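Local coordinates for drebrin (Homo sapiens, PDB 5Y1Z), which probably binds actin in the brain and carries an N-terminal cofilin-like (ADF-homology) domain, at residues 4-8 with 106-110; 15-19 with 109-113; 28-34 with 46-52; 66-70 with 82-86; 114-118 with 131-135. One frame throughout, in Å; residues are numbered along the deposited sequence.

Contact 1: residues 4-8 with 106-110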
# COMPACT_ATOMS: atom_id res chain seq x y z
N ALA A 4 -1.48 -1.38 7.01
CA ALA A 4 -1.03 -0.20 6.29
C ALA A 4 0.35 -0.41 5.68
O ALA A 4 0.68 0.21 4.66
CB ALA A 4 -1.01 1.02 7.22
N GLY A 5 1.17 -1.26 6.29
CA GLY A 5 2.52 -1.47 5.79
C GLY A 5 3.48 -0.44 6.36
O GLY A 5 3.22 0.20 7.37
N VAL A 6 4.61 -0.28 5.66
CA VAL A 6 5.58 0.74 6.06
C VAL A 6 4.89 2.09 6.21
O VAL A 6 4.03 2.47 5.40
CB VAL A 6 6.76 0.79 5.08
CG1 VAL A 6 6.35 1.38 3.76
CG2 VAL A 6 7.91 1.61 5.71
N SER A 7 5.20 2.79 7.28
CA SER A 7 4.68 4.12 7.55
C SER A 7 5.82 5.13 7.61
O SER A 7 6.90 4.85 8.14
CB SER A 7 3.92 4.13 8.85
OG SER A 7 3.97 5.43 9.42
N PHE A 8 5.58 6.32 7.06
CA PHE A 8 6.54 7.40 7.19
C PHE A 8 5.98 8.58 7.98
O PHE A 8 6.51 9.69 7.87
CB PHE A 8 7.01 7.87 5.82
CG PHE A 8 7.40 6.76 4.90
CD1 PHE A 8 8.67 6.22 4.93
CD2 PHE A 8 6.50 6.25 3.99
CE1 PHE A 8 9.01 5.19 4.06
CE2 PHE A 8 6.84 5.21 3.13
CZ PHE A 8 8.08 4.69 3.16
N LYS A 106 7.80 1.01 -1.82
CA LYS A 106 7.27 2.20 -1.17
C LYS A 106 8.38 3.03 -0.52
O LYS A 106 8.34 4.27 -0.55
CB LYS A 106 6.21 1.73 -0.17
CG LYS A 106 5.15 2.72 0.22
CD LYS A 106 3.98 1.94 0.74
CE LYS A 106 3.32 2.61 1.91
NZ LYS A 106 2.49 1.58 2.64
N VAL A 107 9.40 2.38 0.06
CA VAL A 107 10.55 3.11 0.59
C VAL A 107 11.31 3.83 -0.53
O VAL A 107 11.69 5.00 -0.40
CB VAL A 107 11.48 2.17 1.38
CG1 VAL A 107 12.82 2.86 1.65
CG2 VAL A 107 10.82 1.77 2.70
N ALA A 108 11.56 3.14 -1.65
CA ALA A 108 12.23 3.79 -2.77
C ALA A 108 11.42 4.95 -3.30
O ALA A 108 11.97 5.96 -3.77
CB ALA A 108 12.51 2.79 -3.90
N GLU A 109 10.10 4.83 -3.24
CA GLU A 109 9.27 5.92 -3.72
C GLU A 109 9.33 7.08 -2.75
O GLU A 109 9.23 8.25 -3.17
CB GLU A 109 7.83 5.43 -3.88
CG GLU A 109 6.95 6.38 -4.61
CD GLU A 109 7.41 6.60 -6.02
OE1 GLU A 109 8.14 5.74 -6.54
OE2 GLU A 109 7.03 7.63 -6.62
N PHE A 110 9.53 6.79 -1.46
CA PHE A 110 9.59 7.86 -0.48
C PHE A 110 10.86 8.67 -0.63
O PHE A 110 10.82 9.91 -0.65
CB PHE A 110 9.45 7.27 0.93
CG PHE A 110 9.42 8.31 2.01
CD1 PHE A 110 8.22 8.95 2.35
CD2 PHE A 110 10.56 8.63 2.73
CE1 PHE A 110 8.16 9.91 3.34
CE2 PHE A 110 10.51 9.59 3.74
CZ PHE A 110 9.30 10.22 4.03
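Phe8 and Phe110 lie ring against ring where the N-terminal segment of this ADF-homology domain crosses the end of helix 104-110. The stack is offset, with centroids 4.0 Å apart and planes only 6° from parallel. The two side chains run in opposite directions: Phe110 CB sits over the face of the Phe8 ring, 3.9 Å from its centroid, in a CH-pi contact, while Phe8 CD1 stands over the centre of the Phe110 ring and Phe8 CB comes near CE1 at its border. Having CG opposite its own backbone N (chi1 -177°) swings the Phe110 ring off the helix and into this position. Beyond the stack, Phe8 CZ reaches back to the helix, where it meets Val107 CG2 at 4.0 Å and lies obliquely beside the carbonyl oxygen of Lys106.

Lys106 closes the other half of the contact. Its chain runs alongside Val6 in the opposite sense, with CE 3.8 Å from Val6 CG1, and a bend at chi3 (142°) brings the amino group to the backbone of the segment. Val6 CG2, the other branch, meets Val107 CG2 at about a right angle. Stack and lysine together hold segment 4-8, which has no regular secondary structure, against the helix; Leu15 of helix 12-23 and Leu43 of strand 43-49 add to the packing of Phe8, and the chain of another protein also touches Phe8, Lys106 and Phe110. Lys106 NZ gives Val6 O a weak hydrogen bond of 3.3 Å.

Contact 2: residues 15-19 with 109-113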
# COMPACT_ATOMS: atom_id res chain seq x y z
N LEU A 15 13.37 11.66 8.89
CA LEU A 15 13.69 10.85 7.72
C LEU A 15 14.05 11.73 6.53
O LEU A 15 15.07 11.51 5.85
CB LEU A 15 12.51 9.94 7.37
CG LEU A 15 11.76 9.15 8.45
CD1 LEU A 15 10.48 8.55 7.89
CD2 LEU A 15 12.65 8.09 9.06
N LEU A 16 13.23 12.74 6.25
CA LEU A 16 13.52 13.57 5.10
C LEU A 16 14.71 14.49 5.34
O LEU A 16 15.38 14.86 4.38
CB LEU A 16 12.29 14.35 4.70
CG LEU A 16 11.30 13.37 4.08
CD1 LEU A 16 9.94 14.04 3.80
CD2 LEU A 16 11.86 12.69 2.84
N ALA A 17 15.01 14.83 6.60
CA ALA A 17 16.18 15.66 6.88
C ALA A 17 17.47 14.90 6.60
O ALA A 17 18.43 15.46 6.05
CB ALA A 17 16.12 16.15 8.32
N ALA A 18 17.52 13.62 6.98
CA ALA A 18 18.68 12.81 6.65
C ALA A 18 18.82 12.66 5.14
O ALA A 18 19.92 12.81 4.58
CB ALA A 18 18.57 11.45 7.31
N TYR A 19 17.71 12.36 4.47
CA TYR A 19 17.76 12.16 3.03
C TYR A 19 18.18 13.43 2.30
O TYR A 19 18.98 13.39 1.35
CB TYR A 19 16.38 11.68 2.57
CG TYR A 19 16.05 11.88 1.11
CD1 TYR A 19 16.50 10.99 0.15
CD2 TYR A 19 15.25 12.93 0.72
CE1 TYR A 19 16.18 11.17 -1.18
CE2 TYR A 19 14.90 13.12 -0.59
CZ TYR A 19 15.37 12.23 -1.54
OH TYR A 19 15.02 12.43 -2.86
N GLU A 109 10.10 4.83 -3.24
CA GLU A 109 9.27 5.92 -3.72
C GLU A 109 9.33 7.08 -2.75
O GLU A 109 9.23 8.25 -3.17
CB GLU A 109 7.83 5.43 -3.88
CG GLU A 109 6.95 6.38 -4.61
CD GLU A 109 7.41 6.60 -6.02
OE1 GLU A 109 8.14 5.74 -6.54
OE2 GLU A 109 7.03 7.63 -6.62
N PHE A 110 9.53 6.79 -1.46
CA PHE A 110 9.59 7.86 -0.48
C PHE A 110 10.86 8.67 -0.63
O PHE A 110 10.82 9.91 -0.65
CB PHE A 110 9.45 7.27 0.93
CG PHE A 110 9.42 8.31 2.01
CD1 PHE A 110 8.22 8.95 2.35
CD2 PHE A 110 10.56 8.63 2.73
CE1 PHE A 110 8.16 9.91 3.34
CE2 PHE A 110 10.51 9.59 3.74
CZ PHE A 110 9.30 10.22 4.03
N PHE A 111 12.00 8.00 -0.80
CA PHE A 111 13.29 8.68 -0.95
C PHE A 111 13.63 8.88 -2.42
O PHE A 111 14.54 8.25 -2.97
CB PHE A 111 14.39 7.91 -0.23
CG PHE A 111 14.14 7.74 1.24
CD1 PHE A 111 14.24 8.84 2.10
CD2 PHE A 111 13.89 6.50 1.78
CE1 PHE A 111 14.04 8.70 3.46
CE2 PHE A 111 13.69 6.35 3.14
CZ PHE A 111 13.77 7.46 3.98
N GLN A 112 12.91 9.82 -3.05
CA GLN A 112 12.90 9.97 -4.51
C GLN A 112 14.31 9.96 -5.08
O GLN A 112 15.25 10.50 -4.49
CB GLN A 112 12.22 11.27 -4.91
CG GLN A 112 10.75 11.28 -4.69
CD GLN A 112 9.99 10.60 -5.81
OE1 GLN A 112 9.84 11.15 -6.89
NE2 GLN A 112 9.50 9.39 -5.54
N GLY A 113 14.46 9.30 -6.22
CA GLY A 113 15.73 9.32 -6.93
C GLY A 113 16.61 8.12 -6.70
O GLY A 113 17.82 8.21 -6.97
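Tyr19 of helix 12-23 and Phe111 bring their CA atoms to 6.9 Å, at the point where the chain leaves helix 104-110 through an inverse gamma turn centred on Phe111. Both helices cover the same face of the central sheet in the ADF-homology fold, and aromatic groups fill the join. A chi1 of 158° turns the Tyr19 ring away from its own amide nitrogen and across the turn, so that Phe111 CA lies over a face of the ring. The two rings are inclined at 47° and slide past each other in opposite senses; the closest approach between their side chains is Tyr19 CB to Phe111 CD1, 3.6 Å.

At the far end of the tyrosine, OH donates to Gln112 O in a hydrogen bond of 2.5 Å, the acceptor lying near the plane of the ring and the hydroxyl tilted somewhat from the carbonyl plane. A phenylalanine in place of Tyr19 would probably keep much of the ring packing but leave Gln112 O without its hydroxyl donor, so that the turn was tied less firmly to helix 12-23.

Leu16 works on the neighbouring ring, its CD2 coming obliquely to within 3.5 Å of Phe110 CE2. Phe111 is held on several sides: Phe110 CD2 stands over the centre of one face, Leu15 O lies at its edge near CE1, and the ring also stacks on Tyr34 of strand 31-36. The turn is braced from within as well, because Gln112, bent at chi2, folds its amide back so that NE2 donates to Glu109 O, 2.6 Å away and on a lone pair of that carbonyl.

Contact 3: residues 28-34 with 46-52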
# COMPACT_ATOMS: atom_id res chain seq x y z
N ALA A 28 28.54 17.05 3.93
CA ALA A 28 29.54 15.99 3.88
C ALA A 28 28.89 14.61 3.88
O ALA A 28 29.34 13.71 3.17
CB ALA A 28 30.51 16.11 5.06
N ALA A 29 27.83 14.44 4.66
CA ALA A 29 27.17 13.14 4.77
C ALA A 29 26.76 12.64 3.39
O ALA A 29 26.19 13.37 2.58
CB ALA A 29 25.94 13.24 5.67
N ASP A 30 27.03 11.36 3.15
CA ASP A 30 26.62 10.72 1.91
C ASP A 30 25.89 9.41 2.18
O ASP A 30 25.65 8.65 1.23
CB ASP A 30 27.81 10.48 0.97
CG ASP A 30 28.91 9.59 1.58
OD1 ASP A 30 28.79 9.17 2.75
OD2 ASP A 30 29.90 9.33 0.88
N TRP A 31 25.53 9.13 3.43
CA TRP A 31 24.65 7.99 3.63
C TRP A 31 23.73 8.24 4.81
O TRP A 31 24.07 8.97 5.75
CB TRP A 31 25.43 6.68 3.82
CG TRP A 31 26.26 6.61 5.07
CD1 TRP A 31 27.59 6.88 5.18
CD2 TRP A 31 25.83 6.21 6.38
NE1 TRP A 31 28.02 6.70 6.48
CE2 TRP A 31 26.96 6.29 7.24
CE3 TRP A 31 24.60 5.82 6.92
CZ2 TRP A 31 26.89 5.97 8.59
CZ3 TRP A 31 24.53 5.50 8.27
CH2 TRP A 31 25.68 5.58 9.10
N ALA A 32 22.55 7.62 4.73
CA ALA A 32 21.58 7.58 5.81
C ALA A 32 21.06 6.15 5.92
O ALA A 32 21.02 5.41 4.94
CB ALA A 32 20.46 8.61 5.58
N LEU A 33 20.73 5.74 7.14
CA LEU A 33 20.33 4.37 7.44
C LEU A 33 19.04 4.42 8.25
O LEU A 33 19.02 4.98 9.36
CB LEU A 33 21.44 3.65 8.23
CG LEU A 33 21.10 2.25 8.69
CD1 LEU A 33 20.91 1.36 7.46
CD2 LEU A 33 22.19 1.74 9.61
N TYR A 34 18.00 3.78 7.72
CA TYR A 34 16.68 3.71 8.35
C TYR A 34 16.30 2.27 8.72
O TYR A 34 16.84 1.30 8.18
CB TYR A 34 15.59 4.28 7.43
CG TYR A 34 15.93 5.61 6.79
CD1 TYR A 34 15.62 6.80 7.45
CD2 TYR A 34 16.54 5.69 5.54
CE1 TYR A 34 15.90 8.02 6.91
CE2 TYR A 34 16.83 6.94 4.97
CZ TYR A 34 16.50 8.10 5.67
OH TYR A 34 16.76 9.35 5.18
N ALA A 46 18.04 5.52 11.80
CA ALA A 46 18.93 4.77 12.67
C ALA A 46 20.27 5.45 12.82
O ALA A 46 20.79 5.55 13.93
CB ALA A 46 19.16 3.36 12.12
N ALA A 47 20.81 5.92 11.71
CA ALA A 47 22.10 6.60 11.76
C ALA A 47 22.30 7.30 10.42
O ALA A 47 21.52 7.12 9.48
CB ALA A 47 23.23 5.62 12.06
N SER A 48 23.38 8.06 10.33
CA SER A 48 23.72 8.76 9.11
C SER A 48 25.16 9.23 9.25
O SER A 48 25.69 9.34 10.36
CB SER A 48 22.78 9.95 8.88
OG SER A 48 22.89 10.87 9.96
N GLY A 49 25.82 9.45 8.11
CA GLY A 49 27.19 9.88 8.20
C GLY A 49 27.86 9.99 6.85
O GLY A 49 27.21 9.98 5.79
N GLU A 50 29.18 10.11 6.92
CA GLU A 50 30.04 10.24 5.77
C GLU A 50 30.86 8.96 5.68
O GLU A 50 30.74 8.07 6.52
CB GLU A 50 30.92 11.50 5.84
CG GLU A 50 31.66 11.73 7.14
CD GLU A 50 32.31 13.13 7.24
OE1 GLU A 50 31.60 14.13 7.57
OE2 GLU A 50 33.54 13.24 7.01
N GLY A 51 31.65 8.85 4.63
CA GLY A 51 32.41 7.65 4.36
C GLY A 51 31.77 6.68 3.41
O GLY A 51 32.30 5.58 3.24
N GLY A 52 30.62 7.01 2.81
CA GLY A 52 30.04 6.13 1.82
C GLY A 52 29.76 4.69 2.26
O GLY A 52 29.69 4.35 3.44
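Trp31 carries more of this hairpin contact than any other residue, and it does so by folding over the partner strand. Strands 31-36 and 43-49 form the antiparallel hairpin at one side of the domain's central sheet. CG of Trp31 sits between the backbone N and the carbonyl carbon (chi1 65°), which lays the indole across the backbone of Ser48 and Gly49. Gly49 N stands 3.4 Å above the centre of the ring system, and Gly49 CA makes a CH-pi contact over the five-membered ring. Having no side chain, Gly49 lets the indole lie close on the strand backbone.

Asp30 and Trp31 both face Gly49 in a classic beta bulge, and Gly49 O accepts from both of their N-H groups. A second classic bulge, where Ala46 and Ala47 both face Leu33, lies at the other end of the ladder. Beyond Gly49 the chain turns, and Asp30 OD1 takes the N-H of Gly52 on its syn side at 2.8 Å. Glu50 adds OE1 against Ala28 CB, while its backbone oxygen receives the indole N-H: Trp31 NE1 to Glu50 O is 3.0 Å, the donor standing above the carbonyl plane.

Contact 4: residues 66-70 with 82-86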
# COMPACT_ATOMS: atom_id res chain seq x y z
N MET A 66 16.64 -3.23 7.46
CA MET A 66 17.06 -1.83 7.40
C MET A 66 17.19 -1.39 5.94
O MET A 66 17.35 -2.21 5.03
CB MET A 66 18.37 -1.61 8.17
CG MET A 66 18.38 -2.19 9.59
SD MET A 66 19.82 -1.78 10.63
CE MET A 66 20.98 -1.40 9.41
N TYR A 67 17.13 -0.07 5.72
CA TYR A 67 17.23 0.51 4.38
C TYR A 67 18.35 1.54 4.37
O TYR A 67 18.31 2.52 5.12
CB TYR A 67 15.89 1.13 3.95
CG TYR A 67 14.77 0.12 3.98
CD1 TYR A 67 14.70 -0.89 3.02
CD2 TYR A 67 13.80 0.14 4.98
CE1 TYR A 67 13.71 -1.84 3.05
CE2 TYR A 67 12.79 -0.82 5.02
CZ TYR A 67 12.75 -1.81 4.04
OH TYR A 67 11.76 -2.78 4.05
N GLY A 68 19.34 1.32 3.50
CA GLY A 68 20.48 2.22 3.43
C GLY A 68 20.47 3.09 2.19
O GLY A 68 20.40 2.59 1.07
N PHE A 69 20.48 4.40 2.36
CA PHE A 69 20.39 5.31 1.24
C PHE A 69 21.73 6.01 1.16
O PHE A 69 22.06 6.85 2.00
CB PHE A 69 19.24 6.30 1.41
CG PHE A 69 19.06 7.23 0.23
CD1 PHE A 69 18.34 6.83 -0.88
CD2 PHE A 69 19.62 8.50 0.24
CE1 PHE A 69 18.17 7.72 -1.96
CE2 PHE A 69 19.45 9.37 -0.84
CZ PHE A 69 18.73 8.98 -1.93
N CYS A 70 22.51 5.64 0.15
CA CYS A 70 23.86 6.13 0.00
C CYS A 70 24.05 6.80 -1.35
O CYS A 70 23.68 6.26 -2.40
CB CYS A 70 24.84 4.97 0.18
SG CYS A 70 26.56 5.47 0.13
N TYR A 82 22.33 7.11 -6.79
CA TYR A 82 21.79 6.78 -5.47
C TYR A 82 21.45 5.30 -5.35
O TYR A 82 20.75 4.72 -6.20
CB TYR A 82 20.59 7.66 -5.15
CG TYR A 82 21.02 9.10 -5.02
CD1 TYR A 82 21.64 9.55 -3.87
CD2 TYR A 82 20.85 10.00 -6.07
CE1 TYR A 82 22.04 10.87 -3.76
CE2 TYR A 82 21.26 11.32 -5.97
CZ TYR A 82 21.86 11.75 -4.81
OH TYR A 82 22.27 13.06 -4.69
N VAL A 83 22.00 4.69 -4.30
CA VAL A 83 21.83 3.27 -4.02
C VAL A 83 20.93 3.14 -2.81
O VAL A 83 21.12 3.85 -1.81
CB VAL A 83 23.18 2.59 -3.75
CG1 VAL A 83 22.97 1.11 -3.46
CG2 VAL A 83 24.12 2.82 -4.91
N LEU A 84 19.95 2.25 -2.90
CA LEU A 84 19.19 1.84 -1.73
C LEU A 84 19.55 0.40 -1.43
O LEU A 84 19.33 -0.49 -2.25
CB LEU A 84 17.68 1.99 -1.98
CG LEU A 84 16.78 1.55 -0.83
CD1 LEU A 84 16.96 2.56 0.29
CD2 LEU A 84 15.35 1.47 -1.26
N ILE A 85 20.10 0.16 -0.25
CA ILE A 85 20.43 -1.18 0.21
C ILE A 85 19.23 -1.71 0.98
O ILE A 85 18.83 -1.14 2.00
CB ILE A 85 21.68 -1.17 1.09
CG1 ILE A 85 22.88 -0.81 0.23
CG2 ILE A 85 21.87 -2.56 1.68
CD1 ILE A 85 24.01 -0.26 0.99
N ASN A 86 18.64 -2.78 0.46
CA ASN A 86 17.56 -3.51 1.10
C ASN A 86 18.20 -4.56 1.99
O ASN A 86 18.48 -5.68 1.56
CB ASN A 86 16.66 -4.12 0.04
CG ASN A 86 15.60 -5.00 0.62
OD1 ASN A 86 15.04 -4.69 1.68
ND2 ASN A 86 15.28 -6.09 -0.07
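A beta hairpin at the heart of the central sheet pairs strand 65-72 with strand 81-88, bringing Gly68 opposite Ile85 and Cys70 opposite Val83. Both are antiparallel hydrogen-bonded pairs, joined by four straight backbone bonds, the straightest being Val83 N to Cys70 O at 3.0 Å and 178°. Gly68 O serves twice, also taking a CA-H...O contact from Leu84 CA. Gly68 contributes no side chain to its face of the sheet, where Ile85 packs on Leu53 and Leu56 of helix 52-56.

On the opposite face, Phe69 and Tyr82 reach across the ladder diagonally. Their planes are near parallel but slid apart until the rings barely overlap, Phe69 CZ lying 3.5 Å from Tyr82 CD1. With chi1 at -177° the Phe69 ring leans toward strand 81-88; Tyr19 of helix 12-23 meets the same ring. With an alanine here, the Tyr82 ring would probably lose the neighbour it lies against, and a gap is likely to open beside Tyr19.

Further along, Tyr67 and Asn86 lie side by side, pointing the same way, ring and amide planes 9° apart, with Asn86 OD1 3.4 Å from Tyr67 CE1. Tyr67 OH bonds to Tyr36 OH and Asn86 ND2 to Asn119 OD1, both on other strands. Helices 12-23 and 104-110 cover the Tyr67 and Phe69 face and helix 52-56 the Cys70 and Ile85 face, the helix-sheet-helix layering of the ADF-homology fold.

Contact 5: residues 114-118 with 131-135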
# COMPACT_ATOMS: atom_id res chain seq x y z
N VAL A 114 16.07 7.00 -6.21
CA VAL A 114 16.88 5.80 -6.07
C VAL A 114 17.29 5.33 -7.45
O VAL A 114 16.46 5.11 -8.34
CB VAL A 114 16.10 4.72 -5.32
CG1 VAL A 114 16.79 3.39 -5.45
CG2 VAL A 114 15.96 5.10 -3.87
N ASP A 115 18.59 5.15 -7.64
CA ASP A 115 19.05 4.69 -8.94
C ASP A 115 19.18 3.17 -9.01
O ASP A 115 18.88 2.59 -10.05
CB ASP A 115 20.37 5.37 -9.31
CG ASP A 115 20.18 6.83 -9.69
OD1 ASP A 115 19.29 7.10 -10.52
OD2 ASP A 115 20.92 7.70 -9.18
N VAL A 116 19.57 2.51 -7.92
CA VAL A 116 19.62 1.05 -7.94
C VAL A 116 19.29 0.53 -6.55
O VAL A 116 19.62 1.16 -5.54
CB VAL A 116 21.00 0.51 -8.41
CG1 VAL A 116 22.08 0.93 -7.46
CG2 VAL A 116 20.98 -1.01 -8.45
N ILE A 117 18.60 -0.61 -6.50
CA ILE A 117 18.29 -1.27 -5.24
C ILE A 117 19.12 -2.53 -5.16
O ILE A 117 19.12 -3.35 -6.09
CB ILE A 117 16.80 -1.60 -5.12
CG1 ILE A 117 15.98 -0.32 -5.14
CG2 ILE A 117 16.55 -2.33 -3.80
CD1 ILE A 117 14.55 -0.53 -4.74
N VAL A 118 19.82 -2.70 -4.04
CA VAL A 118 20.74 -3.81 -3.81
C VAL A 118 20.26 -4.59 -2.59
O VAL A 118 20.24 -4.05 -1.48
CB VAL A 118 22.17 -3.29 -3.61
CG1 VAL A 118 23.11 -4.40 -3.25
CG2 VAL A 118 22.62 -2.55 -4.85
N ILE A 131 28.72 -2.58 -6.96
CA ILE A 131 27.68 -1.56 -7.06
C ILE A 131 28.07 -0.49 -8.09
O ILE A 131 27.24 -0.06 -8.90
CB ILE A 131 27.39 -0.95 -5.67
CG1 ILE A 131 26.64 -1.97 -4.80
CG2 ILE A 131 26.61 0.35 -5.80
CD1 ILE A 131 26.56 -1.60 -3.35
N GLY A 132 29.33 -0.05 -8.07
CA GLY A 132 29.75 0.96 -9.03
C GLY A 132 29.58 0.51 -10.47
O GLY A 132 29.02 1.24 -11.30
N GLN A 133 30.02 -0.71 -10.78
CA GLN A 133 29.85 -1.24 -12.13
C GLN A 133 28.37 -1.33 -12.49
O GLN A 133 28.00 -1.12 -13.65
CB GLN A 133 30.52 -2.61 -12.26
N ARG A 134 27.52 -1.63 -11.51
CA ARG A 134 26.08 -1.69 -11.78
C ARG A 134 25.54 -0.37 -12.31
O ARG A 134 24.64 -0.35 -13.16
CB ARG A 134 25.32 -2.08 -10.52
CG ARG A 134 24.68 -3.44 -10.59
CD ARG A 134 24.02 -3.78 -9.28
NE ARG A 134 22.89 -4.68 -9.47
CZ ARG A 134 22.25 -5.28 -8.48
NH1 ARG A 134 21.23 -6.09 -8.73
NH2 ARG A 134 22.63 -5.06 -7.23
N LEU A 135 26.07 0.75 -11.82
CA LEU A 135 25.57 2.05 -12.23
C LEU A 135 26.09 2.50 -13.60
O LEU A 135 27.06 1.96 -14.15
CB LEU A 135 25.92 3.08 -11.15
CG LEU A 135 25.34 2.77 -9.76
CD1 LEU A 135 26.21 3.32 -8.63
CD2 LEU A 135 23.93 3.30 -9.62
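Val116 and Val118, alternate residues of strand 116-120, turn their side chains to helix 128-134 and the residue that follows it, Leu135, and the more buried packing is between apolar branches. CG1 of Val116, lodged between its own backbone N and carbonyl carbon (chi1 63°), meets Leu135 CD2 at 3.7 Å, the two side chains crossing at about a right angle. The same Leu135 methyl also reaches Asp115 CB. One helical turn back, Ile131 brings CG1 to Val118 CG2 at 4.1 Å; its side chain also rests on Val83 of the neighbouring strand, on the more buried side of the contact.

Strand 116-120 is the parallel last strand of the ADF-homology sheet, outermost within this chain, and helix 128-134 returns over the face that helix 52-56 also covers. Ile117, between the two valines, points the other way, to helix 104-110.

The solvent side belongs to Arg134 and is held by packing alone. Its exposed side chain, extended from CG to NE, lies across the strand: CD is 4.2 Å from Val116 CG2, and that same methyl stands over one face of the guanidinium, displaced toward its rim. NH2 comes obliquely to Val118 CG2 at 3.5 Å, a charged group resting on a methyl. The nearest backbone oxygen of the strand, Ile117 O, is 4.1 Å from Arg134 NH2, too far for a hydrogen bond. Asp115, exposed and just before Val116, uses its OD2 to accept a hydrogen bond from Tyr82 N of strand 81-88.

Overall arrangement
Contacts 3, 4 and 5 follow one another across a single sheet, with centres about 10 Å apart from 3 to 4 and again from 4 to 5; Ala32 O to Phe69 N and Asn86 N to Val118 O are probable hydrogen bonds tying them together. Contacts 1 and 2 share Phe110, lie about 10 Å apart between centres, and sit on the helical layer over one face. From there Val107 packs on Tyr67 and Leu84 of contact 4, while Leu15 O probably bonds Tyr34 OH of contact 3. Contacts 1 and 3 lie on opposite sides of the chain's centre, about 19 Å between centres. Of the five, contacts 1 and 2 meet the chain of another protein, through residues such as Glu109.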